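Local coordinates for putative major capsid protein (Cafeteriavirus-dependent mavirus, PDB 6G44), which forms the double jelly-roll subunit of a trimer that probably serves as the main building block of the virophage capsid, at residues K99-N104 / L137-L142; A124-L129 / A205-P210; K307-I312 / A418-G423; V337-E342 / A454-P459; D437-A442 / Y495-L500. One frame throughout, in Å; residues are numbered along the deposited sequence.

Contact 1: K99-N104 / L137-L142; sequences KSFPVN and LELALL
F101 pushes its ring at helix 136-142 and meets it with the far end of that ring. The leading atom, CZ, stands 4.0 Å from L139 CD2 and just as near to L139 CB, the leucine side chain lying roughly at right angles to that of the phenylalanine. The main chain joins in, because L139 O lies 3.9 Å from F101 CE1, at the ring edge and close to its plane. Three residues further on, a single methyl of L142 serves two partners: CD2 is 4.0 Å from F101 CD1 and 3.8 Å from N104 ND2. That methyl is brought round by a first torsion with CG opposite the backbone N (chi1 -159°), whereas L139 keeps its CG beside the N. In the first half of the double jelly-roll, F101 thus joins the turn that follows strand 96-98 to a helix inserted between strands 117-121 and 183-186. Further out, F101 also touches I127 of helix 123-130 and E204 of strand 195-205. The amide of N104 is fixed from both ends: ND2 donates to E204 OE2 and to A205 O, while OD1 accepts from V207 N, which keeps the group from turning as the leucine methyl rests on it. L142 in turn bonds through its backbone to A205.

Contact 2: A124-L129 / A205-P210; sequences AQLIKL and ALVANP
L126, on helix 123-130, meets V207 mainly through CD1, in the one of its two modelled conformers described here. Its CD1 lies 3.8 Å from V207 CG1, and L126 CB is 4.0 Å from the same methyl. CG1 of V207 is the branch opposite its backbone N (chi1 177°), which sends it at the leucine. CD1 also comes 3.4 Å from V207 O, so that the methyl rests against a peptide oxygen as well as a side chain. Beyond this tight patch the fit slackens: CD1 is 4.5 Å from A208 CA and 4.3 Å from N209 OD1, and a glycerol molecule, probably from the crystallisation liquor, sits about 5 Å from the L126 side chain. N209 turns its ND2 elsewhere, to P291 O, just before a cis peptide bond to P210. L126 also touches I293 of strand 286-305, which places the helix between the loop after strand 195-205 and the second half of the chain. The chemistry is almost wholly apolar. V207 O is buried with no polar partner in the model, which probably carries some energetic cost.

Contact 3: K307-I312 / A418-G423; sequences KDPYGI and AIFGAG. With SO4 (sulfate ion), chain B.
A type I beta turn, D308 to G311, in the loop between strands 286-305 and 319-328, leans its P309-Y310 corner on F420 and A418 in the loop that leads from helix 411-417 to strand 425-428. The turn is closed by G311 N donating to D308 O at 3.1 Å. F420 reaches it with the far end of its ring, CZ lying 3.7 Å from P309 CB, the two side chains crossing at about a right angle. The backbone of the turn runs past the rim of the same ring: P309 O is 3.4 Å from F420 CE2 and Y310 N is 3.9 Å from F420 CZ, both in the ring plane. Y310 adds its CB, 4.2 Å from A418 CB, while the rest of the side chain leads away. With chi1 at 56° its ring folds back over the turn, and D308 CB stands 3.7 Å above the centre of one face. Outside, Y310 also touches F415 and K414 of helix 411-417, and I312 packs on Y185 of the second subunit. At the start of the loop K307, bent at chi3 (-81°), offers NZ to O1 of a sulfate ion at 2.8 Å and also to E315 O. N317 ND2 and K318 N also bond to the sulfate, which probably came from the crystallisation liquor. Across the two segments the interaction is apolar, with a carbonyl oxygen at the aromatic edge, where the ring hydrogens carry a small positive charge, a placing that is probably mildly favourable.

Contact 4: V337-E342 / A454-P459; sequences VMVSQE and ATFVTP
V339 and F456 supply the aromatic part of this contact, a CH-pi interaction made almost squarely. V339 CG1 sits over one face of the phenylalanine ring, 3.8 Å from its centroid and only 8° off the ring normal, so the methyl points down at the middle of the ring and not at its rim. F456 CG stands between its own backbone N and carbonyl carbon (chi1 59°), a placing that lays the ring flat beneath the valine. T458 CG2 borders the ring in its plane, at the edge. Simple apolar packing does the rest: the other valine methyl, CG2, is 4.2 Å from A454 CB and 4.1 Å from F456 CD1, so the two branches divide the work. M338 and S340 bond through their backbones to E471 and K469 of strand 464-482, while V339 and Q341 bond to A354 and Q352, just before strand 355-363 of the sheet that holds strand 448-457, so backbone bonds join the sheets at this end. With V339 and F456 separated by 8.0 Å between CA atoms, two sheets face each other through their side chains. Such face-to-face packing is what builds the beta sandwich of a jelly-roll, here the second of the pair.

Contact 5: D437-A442 / Y495-L500; sequences DYNVMA and YTPDQL
N439 and P497 meet where a type I beta turn, D437 to V440, abuts the first turn of helix 497-501. Van der Waals contact comes first. The proline CB lies 3.5 Å from N439 OD1 and 3.8 Å from N439 CB, and the two side chains cross at about a right angle. Further along, M441 and L500 run past each other in opposite directions, and a bend at chi3 (72°) leaves M441 SD and CE both 4.0 Å from L500 CB, while L500 CD1 approaches A442 O to 3.5 Å. That oxygen also accepts from S33 OG of the second subunit, and M441 packs on L15 of the third, so the contact lies where three subunits come together. Hydrogen bonds within each segment set the shape. D437 OD1 accepts from N439 N at 3.0 Å, an Asx turn in which the donor stands 40° out of the carboxylate plane. On the helix side T496 is the N-cap, its OG1 taking the Q499 N-H at 2.9 Å along a fairly straight line (156°). One water joins the two segments on the polar flank, donating to N439 OD1 at 2.6 Å and to D498 OD1 at 2.8 Å.

Contacts 1 and 2 form one cluster, their centres 10 Å apart, and touch where N104 O lies 3.5 Å from A124 CB. Contact 2 leads on to contact 4, 22 Å away between centres, by a probable hydrogen bond from K128 NZ to S340 OG (3.1 Å, for one of two serine conformers). Contact 4 in turn touches contact 3, with P309 CG 3.4 Å from P459 O. Contact 5 stands apart, its centre 43 Å from that of contact 3, the sulfate-bearing one, yet both reach the second subunit. Contacts 1, 2, 4 and 3 thus form a continuous series of touching contacts.

Contact 1: K99-N104 / L137-L142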
# COMPACT_ATOMS: atom_id res chain seq x y z
N LYS C 99 -14.44 8.78 -16.30
CA LYS C 99 -15.13 8.34 -15.09
C LYS C 99 -14.62 6.97 -14.66
O LYS C 99 -13.97 6.28 -15.45
CB LYS C 99 -16.65 8.38 -15.28
CG LYS C 99 -17.17 9.81 -15.47
CD LYS C 99 -18.68 9.87 -15.48
CE LYS C 99 -19.17 11.30 -15.62
NZ LYS C 99 -20.65 11.34 -15.54
N SER C 100 -14.88 6.59 -13.41
CA SER C 100 -14.47 5.29 -12.87
C SER C 100 -15.12 4.14 -13.66
O SER C 100 -16.32 4.14 -13.84
CB SER C 100 -14.87 5.21 -11.39
OG SER C 100 -14.32 6.31 -10.66
N PHE C 101 -14.33 3.17 -14.09
CA PHE C 101 -14.85 1.97 -14.78
C PHE C 101 -15.71 2.35 -15.99
O PHE C 101 -16.89 1.98 -16.06
CB PHE C 101 -15.58 1.02 -13.82
CG PHE C 101 -14.78 0.75 -12.57
CD1 PHE C 101 -13.78 -0.18 -12.61
CD2 PHE C 101 -14.96 1.50 -11.42
CE1 PHE C 101 -12.96 -0.40 -11.54
CE2 PHE C 101 -14.12 1.31 -10.33
CZ PHE C 101 -13.12 0.36 -10.39
N PRO C 102 -15.12 3.10 -16.90
CA PRO C 102 -15.95 3.70 -17.98
C PRO C 102 -16.57 2.69 -18.93
O PRO C 102 -17.62 2.99 -19.52
CB PRO C 102 -14.98 4.62 -18.71
CG PRO C 102 -13.64 4.00 -18.47
CD PRO C 102 -13.70 3.47 -17.06
N VAL C 103 -15.96 1.54 -19.10
CA VAL C 103 -16.55 0.50 -19.95
C VAL C 103 -17.76 -0.09 -19.27
O VAL C 103 -18.85 -0.12 -19.86
CB VAL C 103 -15.55 -0.58 -20.38
CG1 VAL C 103 -16.22 -1.77 -21.07
CG2 VAL C 103 -14.47 0.05 -21.25
N ASN C 104 -17.64 -0.56 -18.04
CA ASN C 104 -18.81 -1.16 -17.38
C ASN C 104 -19.91 -0.13 -17.05
O ASN C 104 -21.10 -0.49 -17.08
CB ASN C 104 -18.38 -1.99 -16.16
CG ASN C 104 -17.70 -3.26 -16.57
OD1 ASN C 104 -18.36 -4.22 -16.95
ND2 ASN C 104 -16.35 -3.30 -16.49
N LEU C 137 -6.66 -3.50 -5.26
CA LEU C 137 -5.71 -4.17 -6.15
C LEU C 137 -6.39 -4.92 -7.31
O LEU C 137 -5.93 -4.85 -8.47
CB LEU C 137 -4.83 -5.14 -5.35
CG LEU C 137 -4.11 -4.52 -4.14
CD1 LEU C 137 -3.29 -5.60 -3.42
CD2 LEU C 137 -3.23 -3.33 -4.54
N GLU C 138 -7.46 -5.65 -7.03
CA GLU C 138 -8.25 -6.28 -8.08
C GLU C 138 -8.90 -5.21 -8.96
O GLU C 138 -8.97 -5.37 -10.17
CB GLU C 138 -9.34 -7.23 -7.54
CG GLU C 138 -8.86 -8.63 -7.19
CD GLU C 138 -8.50 -9.49 -8.40
OE1 GLU C 138 -7.67 -10.39 -8.21
OE2 GLU C 138 -9.08 -9.33 -9.53
N LEU C 139 -9.40 -4.12 -8.36
CA LEU C 139 -10.04 -3.08 -9.15
C LEU C 139 -9.09 -2.49 -10.19
O LEU C 139 -9.51 -2.17 -11.31
CB LEU C 139 -10.64 -2.00 -8.23
CG LEU C 139 -11.86 -2.41 -7.41
CD1 LEU C 139 -12.33 -1.23 -6.55
CD2 LEU C 139 -13.01 -2.96 -8.22
N ALA C 140 -7.81 -2.32 -9.85
CA ALA C 140 -6.84 -1.81 -10.81
C ALA C 140 -6.55 -2.80 -11.93
O ALA C 140 -6.16 -2.39 -13.00
CB ALA C 140 -5.54 -1.38 -10.11
N LEU C 141 -6.72 -4.09 -11.67
CA LEU C 141 -6.60 -5.08 -12.74
C LEU C 141 -7.86 -5.10 -13.61
O LEU C 141 -7.81 -5.51 -14.77
CB LEU C 141 -6.37 -6.47 -12.18
CG LEU C 141 -5.07 -6.68 -11.41
CD1 LEU C 141 -5.03 -8.10 -10.86
CD2 LEU C 141 -3.87 -6.41 -12.28
N LEU C 142 -8.98 -4.68 -13.04
CA LEU C 142 -10.26 -4.63 -13.75
C LEU C 142 -10.28 -3.50 -14.78
O LEU C 142 -10.65 -3.70 -15.95
CB LEU C 142 -11.39 -4.50 -12.72
CG LEU C 142 -12.82 -4.90 -13.09
CD1 LEU C 142 -13.66 -5.02 -11.84
CD2 LEU C 142 -13.45 -3.89 -14.03

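Contact 2: A124-L129 / A205-P210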
# COMPACT_ATOMS: atom_id res chain seq x y z
N ALA C 124 -23.45 -1.95 -15.33
CA ALA C 124 -23.35 -0.59 -14.77
C ALA C 124 -23.84 -0.62 -13.31
O ALA C 124 -23.25 0.03 -12.45
CB ALA C 124 -24.17 0.38 -15.59
N GLN C 125 -24.93 -1.33 -13.05
CA GLN C 125 -25.47 -1.47 -11.69
C GLN C 125 -24.47 -2.24 -10.80
O GLN C 125 -24.24 -1.85 -9.63
CB GLN C 125 -26.84 -2.18 -11.77
CG GLN C 125 -27.56 -2.42 -10.47
CD GLN C 125 -28.87 -3.13 -10.72
OE1 GLN C 125 -28.90 -4.34 -10.95
NE2 GLN C 125 -29.97 -2.37 -10.67
N LEU C 126 -23.86 -3.29 -11.34
CA LEU C 126 -22.92 -4.16 -10.61
C LEU C 126 -21.68 -3.36 -10.20
O LEU C 126 -21.29 -3.38 -9.03
CB LEU C 126 -22.46 -5.38 -11.44
CG LEU C 126 -23.23 -6.70 -11.59
CD1 LEU C 126 -22.64 -7.51 -12.74
CD2 LEU C 126 -23.18 -7.53 -10.32
N ILE C 127 -21.11 -2.62 -11.14
CA ILE C 127 -19.85 -1.93 -10.85
C ILE C 127 -20.10 -0.78 -9.92
O ILE C 127 -19.19 -0.45 -9.14
CB ILE C 127 -19.10 -1.52 -12.14
CG1 ILE C 127 -17.63 -1.19 -11.89
CG2 ILE C 127 -19.75 -0.37 -12.85
CD1 ILE C 127 -16.82 -2.28 -11.21
N LYS C 128 -21.27 -0.14 -9.96
CA LYS C 128 -21.53 0.97 -9.04
C LYS C 128 -21.44 0.51 -7.59
O LYS C 128 -21.00 1.29 -6.74
CB LYS C 128 -22.89 1.64 -9.29
CG LYS C 128 -23.14 2.92 -8.47
CD LYS C 128 -24.42 3.63 -8.87
CE LYS C 128 -24.63 4.93 -8.09
NZ LYS C 128 -25.88 5.67 -8.45
N LEU C 129 -21.84 -0.72 -7.30
CA LEU C 129 -21.69 -1.30 -5.96
C LEU C 129 -20.31 -1.85 -5.73
O LEU C 129 -19.67 -1.57 -4.71
CB LEU C 129 -22.68 -2.45 -5.73
CG LEU C 129 -24.11 -2.09 -5.50
CD1 LEU C 129 -24.95 -3.36 -5.54
CD2 LEU C 129 -24.23 -1.46 -4.12
N ALA C 205 -11.92 -5.27 -18.05
CA ALA C 205 -12.60 -6.54 -17.87
C ALA C 205 -14.11 -6.33 -17.86
O ALA C 205 -14.60 -5.39 -17.22
CB ALA C 205 -12.16 -7.20 -16.57
N LEU C 206 -14.85 -7.20 -18.57
CA LEU C 206 -16.31 -7.15 -18.50
C LEU C 206 -16.82 -7.72 -17.19
O LEU C 206 -16.46 -8.86 -16.86
CB LEU C 206 -16.89 -7.97 -19.65
CG LEU C 206 -18.41 -8.05 -19.74
CD1 LEU C 206 -19.09 -6.71 -19.82
CD2 LEU C 206 -18.80 -8.91 -20.95
N VAL C 207 -17.68 -6.97 -16.48
CA VAL C 207 -18.30 -7.40 -15.23
C VAL C 207 -19.72 -7.85 -15.55
O VAL C 207 -20.68 -7.05 -15.53
CB VAL C 207 -18.27 -6.26 -14.20
CG1 VAL C 207 -18.97 -6.63 -12.90
CG2 VAL C 207 -16.82 -5.87 -13.95
N ALA C 208 -19.85 -9.12 -15.90
CA ALA C 208 -21.15 -9.69 -16.33
C ALA C 208 -21.13 -11.17 -16.09
O ALA C 208 -20.22 -11.84 -16.55
CB ALA C 208 -21.40 -9.39 -17.80
N ASN C 209 -22.14 -11.71 -15.40
CA ASN C 209 -22.16 -13.17 -15.16
C ASN C 209 -22.03 -13.95 -16.49
O ASN C 209 -22.67 -13.56 -17.48
CB ASN C 209 -23.45 -13.57 -14.45
CG ASN C 209 -23.58 -12.98 -13.05
OD1 ASN C 209 -23.46 -11.76 -12.87
ND2 ASN C 209 -23.86 -13.83 -12.07
N PRO C 210 -21.20 -15.00 -16.57
CA PRO C 210 -20.44 -15.65 -15.49
C PRO C 210 -18.95 -15.27 -15.44
O PRO C 210 -18.14 -16.07 -14.93
CB PRO C 210 -20.58 -17.12 -15.86
CG PRO C 210 -20.46 -17.07 -17.36
CD PRO C 210 -21.15 -15.81 -17.80

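Contact 3: K307-I312 / A418-G423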
# COMPACT_ATOMS: atom_id res chain seq x y z
N LYS C 307 -32.79 24.32 5.16
CA LYS C 307 -31.62 24.82 5.86
C LYS C 307 -30.41 24.62 4.95
O LYS C 307 -30.43 23.79 4.01
CB LYS C 307 -31.48 24.13 7.20
CG LYS C 307 -32.56 24.65 8.17
CD LYS C 307 -32.77 23.80 9.38
CE LYS C 307 -33.65 22.59 9.11
NZ LYS C 307 -33.52 21.62 10.23
N ASP C 308 -29.39 25.43 5.16
CA ASP C 308 -28.19 25.38 4.30
C ASP C 308 -27.54 24.00 4.47
O ASP C 308 -27.28 23.58 5.58
CB ASP C 308 -27.17 26.45 4.69
CG ASP C 308 -27.65 27.87 4.42
OD1 ASP C 308 -28.42 28.08 3.46
OD2 ASP C 308 -27.22 28.76 5.19
N PRO C 309 -27.25 23.32 3.34
CA PRO C 309 -26.55 22.04 3.51
C PRO C 309 -25.12 22.23 4.02
O PRO C 309 -24.58 21.31 4.63
CB PRO C 309 -26.57 21.46 2.10
CG PRO C 309 -26.62 22.66 1.19
CD PRO C 309 -27.54 23.61 1.93
N TYR C 310 -24.56 23.42 3.82
CA TYR C 310 -23.21 23.77 4.32
C TYR C 310 -23.25 24.42 5.70
O TYR C 310 -22.23 24.90 6.20
CB TYR C 310 -22.52 24.70 3.32
CG TYR C 310 -23.31 25.96 3.01
CD1 TYR C 310 -23.26 27.06 3.86
CD2 TYR C 310 -24.11 26.04 1.87
CE1 TYR C 310 -24.01 28.20 3.56
CE2 TYR C 310 -24.86 27.17 1.57
CZ TYR C 310 -24.80 28.23 2.42
OH TYR C 310 -25.57 29.35 2.09
N GLY C 311 -24.43 24.46 6.34
CA GLY C 311 -24.58 25.02 7.69
C GLY C 311 -24.30 24.00 8.77
O GLY C 311 -23.71 22.95 8.53
N ILE C 312 -24.73 24.30 10.00
CA ILE C 312 -24.53 23.40 11.14
C ILE C 312 -25.00 21.98 10.75
O ILE C 312 -26.12 21.80 10.31
CB ILE C 312 -25.32 23.91 12.38
CG1 ILE C 312 -24.72 25.23 12.88
CG2 ILE C 312 -25.32 22.87 13.48
CD1 ILE C 312 -25.56 25.93 13.94
N ALA C 418 -19.47 25.13 -2.15
CA ALA C 418 -19.46 24.03 -1.18
C ALA C 418 -19.24 22.70 -1.90
O ALA C 418 -19.78 22.45 -3.00
CB ALA C 418 -20.77 23.98 -0.43
N ILE C 419 -18.45 21.85 -1.26
CA ILE C 419 -18.17 20.49 -1.71
C ILE C 419 -18.57 19.52 -0.62
O ILE C 419 -18.27 19.76 0.56
CB ILE C 419 -16.68 20.33 -2.03
CG1 ILE C 419 -16.30 21.25 -3.20
CG2 ILE C 419 -16.35 18.87 -2.42
CD1 ILE C 419 -14.84 21.37 -3.46
N PHE C 420 -19.20 18.43 -1.02
CA PHE C 420 -19.70 17.38 -0.11
C PHE C 420 -19.10 16.03 -0.41
O PHE C 420 -18.68 15.75 -1.54
CB PHE C 420 -21.23 17.29 -0.14
CG PHE C 420 -21.89 18.55 0.32
CD1 PHE C 420 -22.14 19.59 -0.57
CD2 PHE C 420 -22.24 18.71 1.65
CE1 PHE C 420 -22.70 20.77 -0.12
CE2 PHE C 420 -22.80 19.89 2.10
CZ PHE C 420 -23.03 20.92 1.21
N GLY C 421 -19.06 15.18 0.61
CA GLY C 421 -18.73 13.79 0.36
C GLY C 421 -19.68 13.18 -0.66
O GLY C 421 -20.86 13.56 -0.75
N ALA C 422 -19.18 12.22 -1.43
CA ALA C 422 -20.00 11.61 -2.47
C ALA C 422 -21.22 10.90 -1.90
O ALA C 422 -22.23 10.75 -2.58
CB ALA C 422 -19.19 10.64 -3.32
N GLY C 423 -21.11 10.42 -0.66
CA GLY C 423 -22.23 9.82 0.05
C GLY C 423 -22.06 8.33 0.29
O GLY C 423 -21.00 7.77 0.05
S SO4 B . -35.96 18.45 9.38
O1 SO4 B . -35.69 19.84 9.81
O2 SO4 B . -37.20 17.92 9.98
O3 SO4 B . -36.19 18.49 7.91
O4 SO4 B . -34.83 17.57 9.80

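Contact 4: V337-E342 / A454-P459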
# COMPACT_ATOMS: atom_id res chain seq x y z
N VAL C 337 -27.29 -0.86 0.75
CA VAL C 337 -28.26 0.23 0.80
C VAL C 337 -27.58 1.49 0.30
O VAL C 337 -26.48 1.84 0.77
CB VAL C 337 -28.75 0.46 2.24
CG1 VAL C 337 -29.79 1.58 2.28
CG2 VAL C 337 -29.32 -0.82 2.81
N MET C 338 -28.23 2.20 -0.62
CA MET C 338 -27.72 3.48 -1.08
C MET C 338 -28.89 4.36 -1.46
O MET C 338 -29.92 3.84 -1.87
CB MET C 338 -26.70 3.29 -2.22
CG MET C 338 -27.18 3.07 -3.62
SD MET C 338 -25.76 3.12 -4.80
CE MET C 338 -25.17 1.47 -4.62
N VAL C 339 -28.71 5.66 -1.33
CA VAL C 339 -29.71 6.65 -1.71
C VAL C 339 -29.09 7.53 -2.78
O VAL C 339 -28.16 8.28 -2.48
CB VAL C 339 -30.15 7.46 -0.49
CG1 VAL C 339 -31.17 8.54 -0.91
CG2 VAL C 339 -30.74 6.57 0.59
N SER C 340 -29.58 7.45 -4.02
CA SER C 340 -28.95 8.09 -5.18
C SER C 340 -29.72 9.32 -5.62
O SER C 340 -30.96 9.31 -5.62
CB SER C 340 -28.85 7.10 -6.37
OG SER C 340 -27.88 6.09 -6.15
N GLN C 341 -29.00 10.37 -6.03
CA GLN C 341 -29.62 11.52 -6.69
C GLN C 341 -30.13 11.00 -8.03
O GLN C 341 -29.36 10.45 -8.82
CB GLN C 341 -28.58 12.61 -6.87
CG GLN C 341 -29.09 13.88 -7.53
CD GLN C 341 -27.95 14.83 -7.77
OE1 GLN C 341 -27.11 14.59 -8.65
NE2 GLN C 341 -27.87 15.87 -6.95
N GLU C 342 -31.43 11.13 -8.30
CA GLU C 342 -31.99 10.52 -9.51
C GLU C 342 -31.51 11.18 -10.80
O GLU C 342 -31.24 10.49 -11.78
CB GLU C 342 -33.52 10.46 -9.45
CG GLU C 342 -33.99 9.29 -8.60
CD GLU C 342 -35.50 9.10 -8.57
OE1 GLU C 342 -36.02 8.27 -9.33
OE2 GLU C 342 -36.16 9.75 -7.75
N ALA C 454 -34.20 4.49 5.62
CA ALA C 454 -32.94 5.25 5.63
C ALA C 454 -33.25 6.70 5.93
O ALA C 454 -34.15 7.27 5.31
CB ALA C 454 -32.24 5.16 4.28
N THR C 455 -32.50 7.29 6.85
CA THR C 455 -32.53 8.72 7.13
C THR C 455 -31.25 9.32 6.54
O THR C 455 -30.15 8.77 6.77
CB THR C 455 -32.63 8.98 8.65
OG1 THR C 455 -33.75 8.24 9.19
CG2 THR C 455 -32.81 10.44 8.94
N PHE C 456 -31.37 10.41 5.81
CA PHE C 456 -30.25 10.91 5.03
C PHE C 456 -30.30 12.39 4.80
O PHE C 456 -31.36 13.03 4.88
CB PHE C 456 -30.16 10.17 3.68
CG PHE C 456 -31.41 10.29 2.84
CD1 PHE C 456 -32.46 9.40 3.01
CD2 PHE C 456 -31.53 11.30 1.90
CE1 PHE C 456 -33.61 9.52 2.22
CE2 PHE C 456 -32.67 11.42 1.11
CZ PHE C 456 -33.71 10.53 1.30
N VAL C 457 -29.14 12.94 4.49
CA VAL C 457 -28.99 14.35 4.15
C VAL C 457 -28.54 14.51 2.69
O VAL C 457 -27.81 13.67 2.14
CB VAL C 457 -27.99 15.07 5.09
CG1 VAL C 457 -28.51 15.09 6.52
CG2 VAL C 457 -26.59 14.45 5.04
N THR C 458 -28.98 15.61 2.08
CA THR C 458 -28.77 15.86 0.66
C THR C 458 -28.08 17.21 0.46
O THR C 458 -28.19 18.11 1.31
CB THR C 458 -30.12 15.86 -0.07
OG1 THR C 458 -30.96 16.84 0.55
CG2 THR C 458 -30.80 14.50 0.00
N PRO C 459 -27.36 17.38 -0.65
CA PRO C 459 -26.57 18.58 -0.87
C PRO C 459 -27.28 19.79 -1.48
O PRO C 459 -26.61 20.81 -1.70
CB PRO C 459 -25.48 18.08 -1.80
CG PRO C 459 -26.18 17.08 -2.64
CD PRO C 459 -27.09 16.36 -1.69

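Contact 5: D437-A442 / Y495-L500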
# COMPACT_ATOMS: atom_id res chain seq x y z
N ASP C 437 -34.40 -14.91 15.38
CA ASP C 437 -34.69 -16.08 14.54
C ASP C 437 -33.39 -16.62 13.96
O ASP C 437 -32.90 -16.12 12.94
CB ASP C 437 -35.70 -15.73 13.45
CG ASP C 437 -36.15 -16.94 12.66
OD1 ASP C 437 -35.56 -18.02 12.86
OD2 ASP C 437 -37.07 -16.77 11.85
N TYR C 438 -32.82 -17.61 14.64
CA TYR C 438 -31.56 -18.27 14.24
C TYR C 438 -31.66 -18.96 12.88
O TYR C 438 -30.61 -19.30 12.30
CB TYR C 438 -31.09 -19.25 15.32
CG TYR C 438 -32.16 -20.20 15.79
CD1 TYR C 438 -32.50 -21.32 15.04
CD2 TYR C 438 -32.86 -19.97 16.99
CE1 TYR C 438 -33.50 -22.19 15.45
CE2 TYR C 438 -33.86 -20.83 17.41
CZ TYR C 438 -34.18 -21.95 16.65
OH TYR C 438 -35.17 -22.83 17.02
N ASN C 439 -32.87 -19.16 12.34
CA ASN C 439 -33.02 -19.77 11.02
C ASN C 439 -32.70 -18.83 9.86
O ASN C 439 -32.56 -19.30 8.73
CB ASN C 439 -34.43 -20.33 10.81
CG ASN C 439 -34.75 -21.46 11.76
OD1 ASN C 439 -33.94 -22.34 12.01
ND2 ASN C 439 -35.96 -21.41 12.33
N VAL C 440 -32.64 -17.53 10.11
CA VAL C 440 -32.34 -16.56 9.06
C VAL C 440 -30.82 -16.47 8.92
O VAL C 440 -30.15 -15.70 9.62
CB VAL C 440 -32.98 -15.19 9.31
CG1 VAL C 440 -32.67 -14.24 8.18
CG2 VAL C 440 -34.49 -15.32 9.46
N MET C 441 -30.30 -17.31 8.04
CA MET C 441 -28.87 -17.48 7.78
C MET C 441 -28.64 -17.36 6.27
O MET C 441 -29.48 -17.79 5.48
CB MET C 441 -28.43 -18.87 8.22
CG MET C 441 -28.58 -19.13 9.71
SD MET C 441 -28.11 -20.77 10.21
CE MET C 441 -26.33 -20.68 10.05
N ALA C 442 -27.49 -16.83 5.87
CA ALA C 442 -27.12 -16.75 4.47
C ALA C 442 -27.26 -18.11 3.81
O ALA C 442 -26.78 -19.12 4.35
CB ALA C 442 -25.70 -16.24 4.32
N TYR C 495 -29.99 -24.23 1.11
CA TYR C 495 -30.02 -25.33 2.05
C TYR C 495 -31.08 -25.05 3.10
O TYR C 495 -31.48 -23.91 3.30
CB TYR C 495 -28.64 -25.53 2.72
CG TYR C 495 -27.55 -25.61 1.70
CD1 TYR C 495 -27.20 -26.81 1.09
CD2 TYR C 495 -26.94 -24.44 1.26
CE1 TYR C 495 -26.22 -26.82 0.09
CE2 TYR C 495 -25.99 -24.44 0.26
CZ TYR C 495 -25.64 -25.62 -0.32
OH TYR C 495 -24.66 -25.55 -1.31
N THR C 496 -31.52 -26.09 3.80
CA THR C 496 -32.46 -25.86 4.88
C THR C 496 -31.76 -25.19 6.05
O THR C 496 -30.55 -25.42 6.27
CB THR C 496 -33.11 -27.16 5.39
OG1 THR C 496 -32.11 -27.99 5.98
CG2 THR C 496 -33.82 -27.90 4.24
N PRO C 497 -32.51 -24.41 6.85
CA PRO C 497 -31.89 -23.90 8.07
C PRO C 497 -31.29 -25.01 8.94
O PRO C 497 -30.19 -24.86 9.47
CB PRO C 497 -33.06 -23.18 8.78
CG PRO C 497 -33.96 -22.76 7.69
CD PRO C 497 -33.83 -23.80 6.60
N ASP C 498 -31.98 -26.15 9.05
CA ASP C 498 -31.45 -27.24 9.83
C ASP C 498 -30.11 -27.74 9.30
O ASP C 498 -29.22 -28.02 10.08
CB ASP C 498 -32.46 -28.40 9.94
CG ASP C 498 -33.64 -28.07 10.85
OD1 ASP C 498 -33.57 -27.09 11.65
OD2 ASP C 498 -34.64 -28.82 10.76
N GLN C 499 -29.94 -27.84 7.97
CA GLN C 499 -28.64 -28.27 7.46
C GLN C 499 -27.55 -27.27 7.80
O GLN C 499 -26.45 -27.66 8.17
CB GLN C 499 -28.62 -28.52 5.97
CG GLN C 499 -27.31 -29.18 5.59
CD GLN C 499 -27.05 -29.32 4.13
OE1 GLN C 499 -25.90 -29.21 3.70
NE2 GLN C 499 -28.09 -29.59 3.36
N LEU C 500 -27.86 -25.98 7.70
CA LEU C 500 -26.86 -24.96 8.00
C LEU C 500 -26.54 -24.92 9.49
O LEU C 500 -25.36 -24.92 9.85
CB LEU C 500 -27.33 -23.60 7.50
CG LEU C 500 -27.56 -23.53 5.99
CD1 LEU C 500 -28.07 -22.15 5.62
CD2 LEU C 500 -26.31 -23.90 5.21
O HOH W 1 -34.70 -24.77 12.70